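PDB 3C1A: putative oxidoreductase from Magnetospirillum magnetotacticum, which probably catalyses an NAD(P)-dependent oxidation or reduction, as in other members of the Gfo/Idh/MocA oxidoreductase family, on a substrate that remains to be established. Local coordinates for residues Leu13-Ala18 against Ala72-Thr77; Arg27-Leu32 against Arg282-Phe287; Thr191-Ala196 against Val209-Ala214. All blocks are in the same frame, centred on the assembly; numbering follows the deposited sequence. Where two conformers were deposited one is given.

Overall arrangement
Contacts 1 and 2 lie at the Rossmann-fold part of the chain, their centres about 13 Å apart, and they touch: Ile-29 and Phe-287 of contact 2 pack on Leu-13, Ala-72 and Ile-74 of contact 1. Contact 1 pairs two inner strands of the six-stranded parallel sheet. Contact 2 sets helix 25-31, which follows the first of these strands, against helix 279-290 from near the end of the chain. Contact 3, a hairpin at the edge of the mixed sheet, is about 32 Å and 34 Å from them between centres. It falls inside the long excursion that contact 2 closes, so the chain builds the second sheet and then returns to the Rossmann domain.

Contact 1. Residues Leu13-Ala18 against Ala72-Thr77; sequences LALIGA and AVIIAT
Leu-13 to Ala-18 and Ala-72 to Thr-77 run side by side as parallel strands, Ile-16 packing on Val-73 and Thr-77 across the gap. Five backbone hydrogen bonds join them. Both the N and the O of Ala-14 and of Ile-16 are used, and the bond from Ile-16 N to Ile-74 O, 2.9 Å, is almost straight at 178°. At the C-terminal end the bond from Ala-18 N to Ala-76 O is longer, 3.2 Å.

The side chain of Ile-16 can be followed outward. Ile-16 CB stands 4.0 Å from Ile-74 O. Ile-16 CG2, anti to the backbone N, runs alongside Thr-77 and meets CG2 of that residue at 3.7 Å. The other branch turns the opposite way along the strand, Ile-16 CG1 coming to 4.0 Å from Val-73 CG1. At the tip, CD1 meets the same methyl, but Val-73 has two conformers, so how tight this contact is remains doubtful. Ile-85 of helix 82-91 covers Ile-16 on this face. Thr-77 OG1 is hydrogen-bonded to Thr-81.

On the other face Leu-15 reaches across with one methyl: its CD1 lies 3.7 Å from Ile-74 CG2 and 4.1 Å from Ala-76 CB. Ile-26 of helix 25-31 touches Leu-15, and Tyr-25 and Ile-29 of the same helix touch Ile-74. Two neighbouring central strands with a helix on each face, the first strand ending at Gly-17 where the glycine-rich turn of dinucleotide-binding proteins begins, are the core of a Rossmann fold.

Contact 2. Residues Arg27-Leu32 against Arg282-Phe287; sequences RTIAGL and RAVRLF
The helix that follows the first strand of the Rossmann fold, 25-31, meets helix 279-290 here, with Val-284 set against Thr-28, Ile-29 and Leu-32. Val-284 is directed at the other helix and, with Leu-32, supplies the largest shares of the contact. Thr-28 offers Val-284 a methyl: CG2, anti to the backbone N (the OG1 torsion is -59°), sits 3.9 Å from Val-284 CB and equally far from its CG2. Ile-29 comes from the next position, crossing the valine at about a right angle, and its CG1 is 4.1 Å from Val-284 CG1.

Leu-32, just past the helix, leans over the backbone of the opposing helix, and its CD2 rests 3.7 Å from Arg-285 CB and 4.0 Å from Arg-285 CA. Its CD1 is directed at Val-284 and the backbone N of Arg-285, but it is modelled too near the valine for its exact position to be trusted. Leu-280 and Thr-281, one turn earlier in helix 279-290, extend the surface on which Thr-28 lies.

Thr-28 OG1 is hydrogen-bonded to the carbonyl of Asn-24. Arg-285 lends only the root of its side chain, then bends at chi3 (52°) and forms a salt bridge with Glu-277. Arg-282 NH1 lies at the edge of the Arg-285 guanidinium, in its plane; Arg-282 NH2 forms a salt bridge with Glu-136 and NH1 a long, weak pair with Glu-277, and the two acids together probably ease the repulsion. Between 27-32 and 282-287 the contact is thus apolar packing, with the polar ends bonded to other parts of the chain.

Contact 3. Residues Thr191-Ala196 against Val209-Ala214; sequences TSASWA and VTLTLA
Val-209 lies under the indole of Trp-195. Val-209 CB is 3.6 Å from the centroid of the six-membered ring of Trp-195 and only 9° off the ring normal, a CH-pi contact, while Val-209 CG2 reaches beneath the five-membered ring, 3.8 Å from Trp-195 NE1. Trp-195 CG, anti to its own carbonyl carbon (chi1 -71°), is thereby set 4.1 Å from Val-209 CG2. Next along the same face, Ala-193 CB is pressed tightly by Leu-211 CD2 at 3.3 Å. Thr-191 CG2 then lies 4.0 Å from Leu-213 CD1, the two side chains pointing the same way.

Four backbone hydrogen bonds hold this register: Ser-192 and Thr-212 exchange two, as do Ser-194 and Thr-210, the straightest running from Thr-210 N to Ser-194 O (174°). The strands form a beta hairpin, with 190-201 outermost in the mixed sheet of the GFO/IDH/MocA C-terminal domain. On the face that carries Ser-192, Ser-194, Thr-210 and Thr-212, Thr-212 O accepts a second hydrogen bond, 2.9 Å, from a water that is also weakly bonded to Ser-192 OG.

Beyond the strands, Met-168 of helix 168-184 touches both Trp-195 and Val-209, and Arg-198 makes a cation-pi contact with the indole. An alanine in place of Trp-195 would probably uncover the CB and CG2 of Val-209 and leave Arg-198 without its aromatic partner. Farther along, Cys-314 of helix 301-314 packs on Thr-191, Ala-193 and Leu-211, and Val-180 on Leu-213.

Contact 1. Residues Leu13-Ala18 against Ala72-Thr77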
ATOM      1  N   LEU A  13      15.349  13.915  -1.305  1.00 12.09           N
ATOM      2  CA  LEU A  13      14.079  13.466  -1.827  1.00 12.85           C
ATOM      3  C   LEU A  13      13.260  14.589  -2.356  1.00 11.57           C
ATOM      4  O   LEU A  13      13.327  15.700  -1.864  1.00 15.64           O
ATOM      5  CB  LEU A  13      13.249  12.770  -0.744  1.00 11.52           C
ATOM      6  CG  LEU A  13      13.829  11.569  -0.034  1.00 15.09           C
ATOM      7  CD1 LEU A  13      12.804  11.064   1.032  1.00 16.62           C
ATOM      8  CD2 LEU A  13      14.193  10.494  -1.034  1.00 12.76           C
ATOM      9  N   ALA A  14      12.457  14.283  -3.369  1.00 13.06           N
ATOM     10  CA  ALA A  14      11.475  15.234  -3.854  1.00 12.46           C
ATOM     11  C   ALA A  14      10.102  14.559  -3.881  1.00 13.23           C
ATOM     12  O   ALA A  14      10.004  13.340  -4.020  1.00  7.67           O
ATOM     13  CB  ALA A  14      11.860  15.755  -5.234  1.00 12.88           C
ATOM     14  N   LEU A  15       9.051  15.360  -3.723  1.00 12.48           N
ATOM     15  CA  LEU A  15       7.692  14.851  -3.678  1.00 12.55           C
ATOM     16  C   LEU A  15       6.853  15.470  -4.793  1.00 10.12           C
ATOM     17  O   LEU A  15       6.858  16.714  -5.009  1.00 10.72           O
ATOM     18  CB  LEU A  15       7.089  15.158  -2.308  1.00 11.97           C
ATOM     19  CG  LEU A  15       5.607  14.854  -2.055  1.00 17.25           C
ATOM     20  CD1 LEU A  15       5.340  13.374  -2.252  1.00 12.58           C
ATOM     21  CD2 LEU A  15       5.217  15.311  -0.650  1.00 14.71           C
ATOM     22  N   ILE A  16       6.200  14.610  -5.566  1.00 13.26           N
ATOM     23  CA  ILE A  16       5.310  15.079  -6.575  1.00 11.79           C
ATOM     24  C   ILE A  16       3.943  14.655  -6.035  1.00 14.15           C
ATOM     25  O   ILE A  16       3.661  13.456  -5.922  1.00 14.93           O
ATOM     26  CB  ILE A  16       5.603  14.512  -7.969  1.00 13.67           C
ATOM     27  CG1 ILE A  16       7.015  14.934  -8.424  1.00 17.93           C
ATOM     28  CG2 ILE A  16       4.519  14.980  -8.923  1.00 12.87           C
ATOM     29  CD1 ILE A  16       7.577  14.140  -9.570  1.00 10.87           C
ATOM     30  N   GLY A  17       3.130  15.640  -5.660  1.00 16.06           N
ATOM     31  CA  GLY A  17       1.847  15.397  -4.998  1.00 20.21           C
ATOM     32  C   GLY A  17       0.711  16.095  -5.694  1.00 24.18           C
ATOM     33  O   GLY A  17       0.876  17.193  -6.209  1.00 23.78           O
ATOM     34  N   ALA A  18      -0.448  15.453  -5.738  1.00 27.10           N
ATOM     35  CA  ALA A  18      -1.661  16.099  -6.234  1.00 29.29           C
ATOM     36  C   ALA A  18      -2.854  15.507  -5.509  1.00 32.38           C
ATOM     37  O   ALA A  18      -2.884  14.304  -5.228  1.00 30.21           O
ATOM     38  CB  ALA A  18      -1.799  15.906  -7.739  1.00 29.02           C
ATOM     39  N   ALA A  72      15.942  10.856  -5.397  1.00 11.36           N
ATOM     40  CA  ALA A  72      14.790   9.956  -5.406  1.00 10.91           C
ATOM     41  C   ALA A  72      13.499  10.761  -5.383  1.00 11.89           C
ATOM     42  O   ALA A  72      13.467  11.858  -4.851  1.00 10.63           O
ATOM     43  CB  ALA A  72      14.851   8.995  -4.180  1.00 11.71           C
ATOM     44  N   VAL A  73      12.450  10.209  -5.996  0.50  9.57           N
ATOM     45  CA  VAL A  73      11.152  10.883  -6.140  0.50 10.01           C
ATOM     46  C   VAL A  73      10.041  10.051  -5.478  0.50 11.45           C
ATOM     47  O   VAL A  73       9.937   8.849  -5.739  0.50 10.13           O
ATOM     48  CB  VAL A  73      10.777  11.094  -7.639  0.50 12.66           C
ATOM     49  CG1 VAL A  73       9.491  11.895  -7.761  0.50  7.97           C
ATOM     50  CG2 VAL A  73      11.928  11.786  -8.413  0.50 12.82           C
ATOM     51  N   ILE A  74       9.231  10.690  -4.626  1.00 10.54           N
ATOM     52  CA  ILE A  74       8.017  10.097  -4.123  1.00 11.85           C
ATOM     53  C   ILE A  74       6.828  10.588  -4.997  1.00  7.75           C
ATOM     54  O   ILE A  74       6.580  11.810  -5.130  1.00 10.02           O
ATOM     55  CB  ILE A  74       7.799  10.489  -2.646  1.00 11.54           C
ATOM     56  CG1 ILE A  74       9.032  10.112  -1.800  1.00 13.81           C
ATOM     57  CG2 ILE A  74       6.508   9.883  -2.080  1.00 12.71           C
ATOM     58  CD1 ILE A  74       8.834  10.320  -0.272  1.00 15.96           C
ATOM     59  N   ILE A  75       6.123   9.655  -5.622  1.00 11.61           N
ATOM     60  CA  ILE A  75       5.024   9.980  -6.497  1.00 10.41           C
ATOM     61  C   ILE A  75       3.694   9.684  -5.736  1.00 15.70           C
ATOM     62  O   ILE A  75       3.279   8.529  -5.584  1.00 14.54           O
ATOM     63  CB  ILE A  75       5.168   9.205  -7.879  1.00 13.47           C
ATOM     64  CG1 ILE A  75       6.464   9.636  -8.588  1.00 15.21           C
ATOM     65  CG2 ILE A  75       4.011   9.465  -8.765  1.00 11.55           C
ATOM     66  CD1 ILE A  75       6.935   8.667  -9.677  1.00 13.05           C
ATOM     67  N   ALA A  76       3.059  10.752  -5.247  1.00 14.21           N
ATOM     68  CA  ALA A  76       1.797  10.684  -4.525  1.00 17.23           C
ATOM     69  C   ALA A  76       0.712  11.480  -5.285  1.00 15.90           C
ATOM     70  O   ALA A  76       0.153  12.438  -4.783  1.00 18.33           O
ATOM     71  CB  ALA A  76       2.010  11.194  -3.120  1.00 15.44           C
ATOM     72  N   THR A  77       0.463  11.080  -6.532  1.00 18.65           N
ATOM     73  CA  THR A  77      -0.504  11.715  -7.421  1.00 17.29           C
ATOM     74  C   THR A  77      -1.697  10.733  -7.644  1.00 18.41           C
ATOM     75  O   THR A  77      -1.632   9.582  -7.222  1.00 15.15           O
ATOM     76  CB  THR A  77       0.163  12.103  -8.792  1.00 19.15           C
ATOM     77  OG1 THR A  77       0.681  10.940  -9.447  1.00 15.96           O
ATOM     78  CG2 THR A  77       1.302  13.127  -8.618  1.00 16.77           C
TER

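Contact 2. Residues Arg27-Leu32 against Arg282-Phe287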
ATOM      1  N   ARG A  27       5.333  15.614   6.345  1.00 18.25           N
ATOM      2  CA  ARG A  27       5.705  15.579   7.797  1.00 19.25           C
ATOM      3  C   ARG A  27       6.569  14.374   8.122  1.00 18.74           C
ATOM      4  O   ARG A  27       7.450  14.449   8.977  1.00 17.91           O
ATOM      5  CB  ARG A  27       4.491  15.577   8.725  1.00 20.52           C
ATOM      6  CG  ARG A  27       3.554  14.410   8.555  1.00 22.24           C
ATOM      7  CD  ARG A  27       2.371  14.526   9.507  1.00 23.81           C
ATOM      8  NE  ARG A  27       1.941  13.212   9.963  1.00 21.38           N
ATOM      9  N   THR A  28       6.314  13.264   7.443  1.00 18.11           N
ATOM     10  CA  THR A  28       7.117  12.055   7.627  1.00 17.99           C
ATOM     11  C   THR A  28       8.551  12.323   7.190  1.00 18.67           C
ATOM     12  O   THR A  28       9.503  12.017   7.921  1.00 20.75           O
ATOM     13  CB  THR A  28       6.558  10.869   6.807  1.00 19.26           C
ATOM     14  OG1 THR A  28       5.196  10.589   7.186  1.00 16.84           O
ATOM     15  CG2 THR A  28       7.410   9.648   7.021  1.00 15.02           C
ATOM     16  N   ILE A  29       8.737  12.912   6.007  1.00 16.59           N
ATOM     17  CA  ILE A  29      10.097  13.194   5.551  1.00 16.29           C
ATOM     18  C   ILE A  29      10.767  14.179   6.504  1.00 17.69           C
ATOM     19  O   ILE A  29      11.958  14.050   6.800  1.00 16.90           O
ATOM     20  CB  ILE A  29      10.182  13.786   4.151  1.00 16.72           C
ATOM     21  CG1 ILE A  29       9.593  12.833   3.090  1.00 16.32           C
ATOM     22  CG2 ILE A  29      11.651  14.121   3.823  1.00 20.12           C
ATOM     23  CD1 ILE A  29       9.359  13.508   1.783  1.00 23.53           C
ATOM     24  N   ALA A  30      10.017  15.177   6.969  1.00 20.97           N
ATOM     25  CA  ALA A  30      10.593  16.180   7.885  1.00 21.42           C
ATOM     26  C   ALA A  30      11.146  15.581   9.170  1.00 22.88           C
ATOM     27  O   ALA A  30      12.130  16.096   9.732  1.00 23.76           O
ATOM     28  CB  ALA A  30       9.557  17.256   8.216  1.00 22.05           C
ATOM     29  N   GLY A  31      10.528  14.499   9.646  1.00 23.50           N
ATOM     30  CA  GLY A  31      10.947  13.846  10.890  1.00 23.11           C
ATOM     31  C   GLY A  31      12.081  12.836  10.759  1.00 23.42           C
ATOM     32  O   GLY A  31      12.596  12.359  11.766  1.00 27.26           O
ATOM     33  N   LEU A  32      12.476  12.523   9.524  1.00 23.83           N
ATOM     34  CA  LEU A  32      13.541  11.544   9.262  1.00 23.67           C
ATOM     35  C   LEU A  32      14.881  12.249   9.311  1.00 24.12           C
ATOM     36  O   LEU A  32      15.126  13.168   8.537  1.00 24.84           O
ATOM     37  CB  LEU A  32      13.362  10.871   7.886  1.00 22.78           C
ATOM     38  CG  LEU A  32      12.158   9.949   7.658  1.00 21.44           C
ATOM     39  CD1 LEU A  32      12.109   9.437   6.217  1.00 21.66           C
ATOM     40  CD2 LEU A  32      12.149   8.779   8.612  1.00 18.43           C
ATOM     41  N   ARG A 282       8.247   4.037   8.638  1.00 14.23           N
ATOM     42  CA  ARG A 282       9.066   2.910   8.215  1.00 12.74           C
ATOM     43  C   ARG A 282       9.289   2.834   6.736  1.00 11.58           C
ATOM     44  O   ARG A 282      10.410   2.616   6.310  1.00 12.60           O
ATOM     45  CB  ARG A 282       8.439   1.606   8.671  1.00 13.52           C
ATOM     46  CG  ARG A 282       9.340   0.383   8.526  1.00 11.70           C
ATOM     47  CD  ARG A 282       8.868  -0.697   9.475  1.00 18.05           C
ATOM     48  NE  ARG A 282       9.603  -1.924   9.252  1.00 26.44           N
ATOM     49  CZ  ARG A 282      10.622  -2.328   9.996  1.00 44.15           C
ATOM     50  NH1 ARG A 282      11.052  -1.614  11.034  1.00 53.45           N
ATOM     51  NH2 ARG A 282      11.222  -3.469   9.694  1.00 48.86           N
ATOM     52  N   ALA A 283       8.214   2.999   5.950  1.00 13.56           N
ATOM     53  CA  ALA A 283       8.292   3.003   4.480  1.00 11.94           C
ATOM     54  C   ALA A 283       9.285   4.024   3.916  1.00 12.66           C
ATOM     55  O   ALA A 283      10.157   3.678   3.107  1.00 10.58           O
ATOM     56  CB  ALA A 283       6.904   3.248   3.893  1.00  9.84           C
ATOM     57  N   VAL A 284       9.116   5.281   4.320  1.00 12.93           N
ATOM     58  CA  VAL A 284       9.992   6.369   3.892  1.00 12.01           C
ATOM     59  C   VAL A 284      11.425   6.248   4.496  1.00 13.09           C
ATOM     60  O   VAL A 284      12.416   6.529   3.829  1.00 12.35           O
ATOM     61  CB  VAL A 284       9.347   7.735   4.245  1.00 15.35           C
ATOM     62  CG1 VAL A 284      10.237   8.894   3.816  1.00 16.95           C
ATOM     63  CG2 VAL A 284       7.965   7.845   3.593  1.00 12.75           C
ATOM     64  N   ARG A 285      11.550   5.847   5.753  1.00 12.56           N
ATOM     65  CA  ARG A 285      12.891   5.621   6.327  1.00 13.62           C
ATOM     66  C   ARG A 285      13.667   4.549   5.571  1.00 11.56           C
ATOM     67  O   ARG A 285      14.789   4.783   5.137  1.00 10.07           O
ATOM     68  CB  ARG A 285      12.793   5.255   7.809  1.00 14.86           C
ATOM     69  CG  ARG A 285      14.155   5.122   8.505  1.00 16.58           C
ATOM     70  CD  ARG A 285      14.043   4.695   9.951  1.00 20.45           C
ATOM     71  NE  ARG A 285      13.231   3.500  10.099  1.00 18.15           N
ATOM     72  CZ  ARG A 285      13.678   2.266   9.954  1.00 17.00           C
ATOM     73  NH1 ARG A 285      14.959   2.048   9.679  1.00 21.01           N
ATOM     74  NH2 ARG A 285      12.845   1.253  10.103  1.00 20.65           N
ATOM     75  N   LEU A 286      13.067   3.378   5.404  1.00 10.81           N
ATOM     76  CA  LEU A 286      13.675   2.304   4.635  1.00 12.61           C
ATOM     77  C   LEU A 286      13.975   2.688   3.194  1.00 13.13           C
ATOM     78  O   LEU A 286      15.075   2.423   2.685  1.00 12.03           O
ATOM     79  CB  LEU A 286      12.800   1.063   4.658  1.00 13.50           C
ATOM     80  CG  LEU A 286      12.746   0.378   6.030  1.00 13.31           C
ATOM     81  CD1 LEU A 286      11.736  -0.800   5.926  1.00 12.22           C
ATOM     82  CD2 LEU A 286      14.138  -0.040   6.509  1.00 12.00           C
ATOM     83  N   PHE A 287      13.008   3.301   2.526  1.00 15.92           N
ATOM     84  CA  PHE A 287      13.172   3.701   1.125  1.00 13.08           C
ATOM     85  C   PHE A 287      14.355   4.655   1.030  1.00 11.47           C
ATOM     86  O   PHE A 287      15.260   4.399   0.278  1.00 12.47           O
ATOM     87  CB  PHE A 287      11.903   4.353   0.562  1.00 11.23           C
ATOM     88  CG  PHE A 287      12.087   4.981  -0.771  1.00 17.03           C
ATOM     89  CD1 PHE A 287      12.159   4.198  -1.930  1.00 12.42           C
ATOM     90  CD2 PHE A 287      12.175   6.365  -0.899  1.00 14.92           C
ATOM     91  CE1 PHE A 287      12.368   4.788  -3.185  1.00 18.04           C
ATOM     92  CE2 PHE A 287      12.345   6.970  -2.195  1.00  9.24           C
ATOM     93  CZ  PHE A 287      12.463   6.208  -3.299  1.00 12.04           C
TER

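Contact 3. Residues Thr191-Ala196 against Val209-Ala214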
ATOM      1  N   THR A 191      -9.454 -15.587  -9.106  1.00 22.54           N
ATOM      2  CA  THR A 191      -9.823 -14.310  -8.517  1.00 22.83           C
ATOM      3  C   THR A 191     -11.222 -13.955  -9.018  1.00 21.26           C
ATOM      4  O   THR A 191     -11.489 -14.027 -10.227  1.00 21.22           O
ATOM      5  CB  THR A 191      -8.893 -13.203  -8.999  1.00 23.74           C
ATOM      6  OG1 THR A 191      -7.545 -13.650  -8.923  1.00 29.69           O
ATOM      7  CG2 THR A 191      -9.051 -11.980  -8.152  1.00 31.62           C
ATOM      8  N   SER A 192     -12.108 -13.636  -8.095  1.00 18.14           N
ATOM      9  CA  SER A 192     -13.450 -13.145  -8.415  1.00 19.62           C
ATOM     10  C   SER A 192     -13.924 -12.164  -7.364  1.00 19.51           C
ATOM     11  O   SER A 192     -13.427 -12.150  -6.254  1.00 19.57           O
ATOM     12  CB  SER A 192     -14.432 -14.302  -8.518  1.00 18.72           C
ATOM     13  OG  SER A 192     -14.543 -14.994  -7.294  1.00 23.35           O
ATOM     14  N   ALA A 193     -14.879 -11.330  -7.739  1.00 19.65           N
ATOM     15  CA  ALA A 193     -15.422 -10.316  -6.840  1.00 18.54           C
ATOM     16  C   ALA A 193     -16.935 -10.471  -6.797  1.00 18.49           C
ATOM     17  O   ALA A 193     -17.579 -10.720  -7.828  1.00 21.77           O
ATOM     18  CB  ALA A 193     -15.042  -8.923  -7.297  1.00 20.04           C
ATOM     19  N   SER A 194     -17.476 -10.357  -5.603  1.00 17.10           N
ATOM     20  CA  SER A 194     -18.901 -10.512  -5.366  1.00 19.75           C
ATOM     21  C   SER A 194     -19.420  -9.336  -4.573  1.00 16.43           C
ATOM     22  O   SER A 194     -19.007  -9.100  -3.423  1.00 17.96           O
ATOM     23  CB  SER A 194     -19.201 -11.807  -4.628  1.00 22.18           C
ATOM     24  OG  SER A 194     -20.595 -12.077  -4.652  1.00 30.85           O
ATOM     25  N   TRP A 195     -20.339  -8.616  -5.207  1.00 17.32           N
ATOM     26  CA  TRP A 195     -20.973  -7.448  -4.621  1.00 16.95           C
ATOM     27  C   TRP A 195     -22.245  -7.856  -3.912  1.00 16.87           C
ATOM     28  O   TRP A 195     -23.200  -8.308  -4.542  1.00 20.24           O
ATOM     29  CB  TRP A 195     -21.306  -6.419  -5.696  1.00 16.65           C
ATOM     30  CG  TRP A 195     -20.095  -5.756  -6.257  1.00 17.38           C
ATOM     31  CD1 TRP A 195     -19.331  -6.202  -7.276  1.00 17.96           C
ATOM     32  CD2 TRP A 195     -19.505  -4.536  -5.810  1.00 18.45           C
ATOM     33  NE1 TRP A 195     -18.293  -5.334  -7.509  1.00 20.67           N
ATOM     34  CE2 TRP A 195     -18.377  -4.301  -6.617  1.00 16.52           C
ATOM     35  CE3 TRP A 195     -19.823  -3.616  -4.820  1.00 16.53           C
ATOM     36  CZ2 TRP A 195     -17.576  -3.190  -6.457  1.00 19.20           C
ATOM     37  CZ3 TRP A 195     -19.045  -2.525  -4.662  1.00 17.44           C
ATOM     38  CH2 TRP A 195     -17.924  -2.306  -5.470  1.00 21.01           C
ATOM     39  N   ALA A 196     -22.256  -7.677  -2.609  1.00 11.96           N
ATOM     40  CA  ALA A 196     -23.442  -7.886  -1.799  1.00 13.42           C
ATOM     41  C   ALA A 196     -24.484  -6.789  -2.007  1.00 15.10           C
ATOM     42  O   ALA A 196     -25.711  -7.051  -2.013  1.00 16.39           O
ATOM     43  CB  ALA A 196     -23.026  -7.929  -0.300  1.00 12.02           C
ATOM     44  N   VAL A 209     -18.265  -5.196  -1.176  1.00 13.27           N
ATOM     45  CA  VAL A 209     -17.755  -6.204  -2.092  1.00 14.45           C
ATOM     46  C   VAL A 209     -16.823  -7.131  -1.324  1.00 12.92           C
ATOM     47  O   VAL A 209     -16.173  -6.725  -0.354  1.00 14.65           O
ATOM     48  CB  VAL A 209     -17.046  -5.605  -3.310  1.00 14.27           C
ATOM     49  CG1 VAL A 209     -15.819  -4.797  -2.874  1.00 15.15           C
ATOM     50  CG2 VAL A 209     -16.651  -6.692  -4.318  1.00 14.65           C
ATOM     51  N   THR A 210     -16.873  -8.408  -1.684  1.00 13.71           N
ATOM     52  CA  THR A 210     -15.881  -9.367  -1.230  1.00 12.26           C
ATOM     53  C   THR A 210     -15.095  -9.924  -2.417  1.00 12.47           C
ATOM     54  O   THR A 210     -15.695 -10.430  -3.380  1.00 14.34           O
ATOM     55  CB  THR A 210     -16.492 -10.485  -0.374  1.00 13.66           C
ATOM     56  OG1 THR A 210     -16.883  -9.914   0.893  1.00 16.69           O
ATOM     57  CG2 THR A 210     -15.420 -11.579  -0.119  1.00 10.79           C
ATOM     58  N   LEU A 211     -13.765  -9.807  -2.343  1.00 14.21           N
ATOM     59  CA  LEU A 211     -12.847 -10.432  -3.294  1.00 12.80           C
ATOM     60  C   LEU A 211     -12.429 -11.802  -2.788  1.00 15.04           C
ATOM     61  O   LEU A 211     -12.005 -11.928  -1.653  1.00 14.35           O
ATOM     62  CB  LEU A 211     -11.590  -9.583  -3.538  1.00 13.49           C
ATOM     63  CG  LEU A 211     -11.808  -8.118  -3.905  1.00 17.65           C
ATOM     64  CD1 LEU A 211     -10.496  -7.527  -4.308  1.00 18.88           C
ATOM     65  CD2 LEU A 211     -12.855  -7.954  -5.005  1.00 19.15           C
ATOM     66  N   THR A 212     -12.562 -12.816  -3.638  1.00 12.11           N
ATOM     67  CA  THR A 212     -12.065 -14.156  -3.319  1.00 16.20           C
ATOM     68  C   THR A 212     -10.903 -14.512  -4.224  1.00 15.92           C
ATOM     69  O   THR A 212     -11.039 -14.499  -5.446  1.00 18.21           O
ATOM     70  CB  THR A 212     -13.146 -15.252  -3.442  1.00 14.84           C
ATOM     71  OG1 THR A 212     -14.338 -14.839  -2.769  1.00 16.99           O
ATOM     72  CG2 THR A 212     -12.641 -16.565  -2.800  1.00 17.85           C
ATOM     73  N   LEU A 213      -9.779 -14.839  -3.593  1.00 15.34           N
ATOM     74  CA  LEU A 213      -8.528 -15.226  -4.250  1.00 15.35           C
ATOM     75  C   LEU A 213      -8.213 -16.633  -3.795  1.00 14.54           C
ATOM     76  O   LEU A 213      -8.084 -16.867  -2.596  1.00 12.81           O
ATOM     77  CB  LEU A 213      -7.381 -14.300  -3.811  1.00 15.58           C
ATOM     78  CG  LEU A 213      -7.299 -12.863  -4.373  1.00 23.53           C
ATOM     79  CD1 LEU A 213      -8.585 -12.099  -4.188  1.00 25.31           C
ATOM     80  CD2 LEU A 213      -6.122 -12.090  -3.756  1.00 18.83           C
ATOM     81  N   ALA A 214      -8.137 -17.578  -4.737  1.00 13.25           N
ATOM     82  CA  ALA A 214      -7.872 -18.985  -4.410  1.00 14.18           C
ATOM     83  C   ALA A 214      -6.420 -19.374  -4.650  1.00 12.76           C
ATOM     84  O   ALA A 214      -5.816 -19.066  -5.688  1.00 14.79           O
ATOM     85  CB  ALA A 214      -8.834 -19.922  -5.201  1.00 15.54           C
TER
HETATM   86  O   HOH W   1     -11.831 -16.859  -7.008  1.00 41.34           O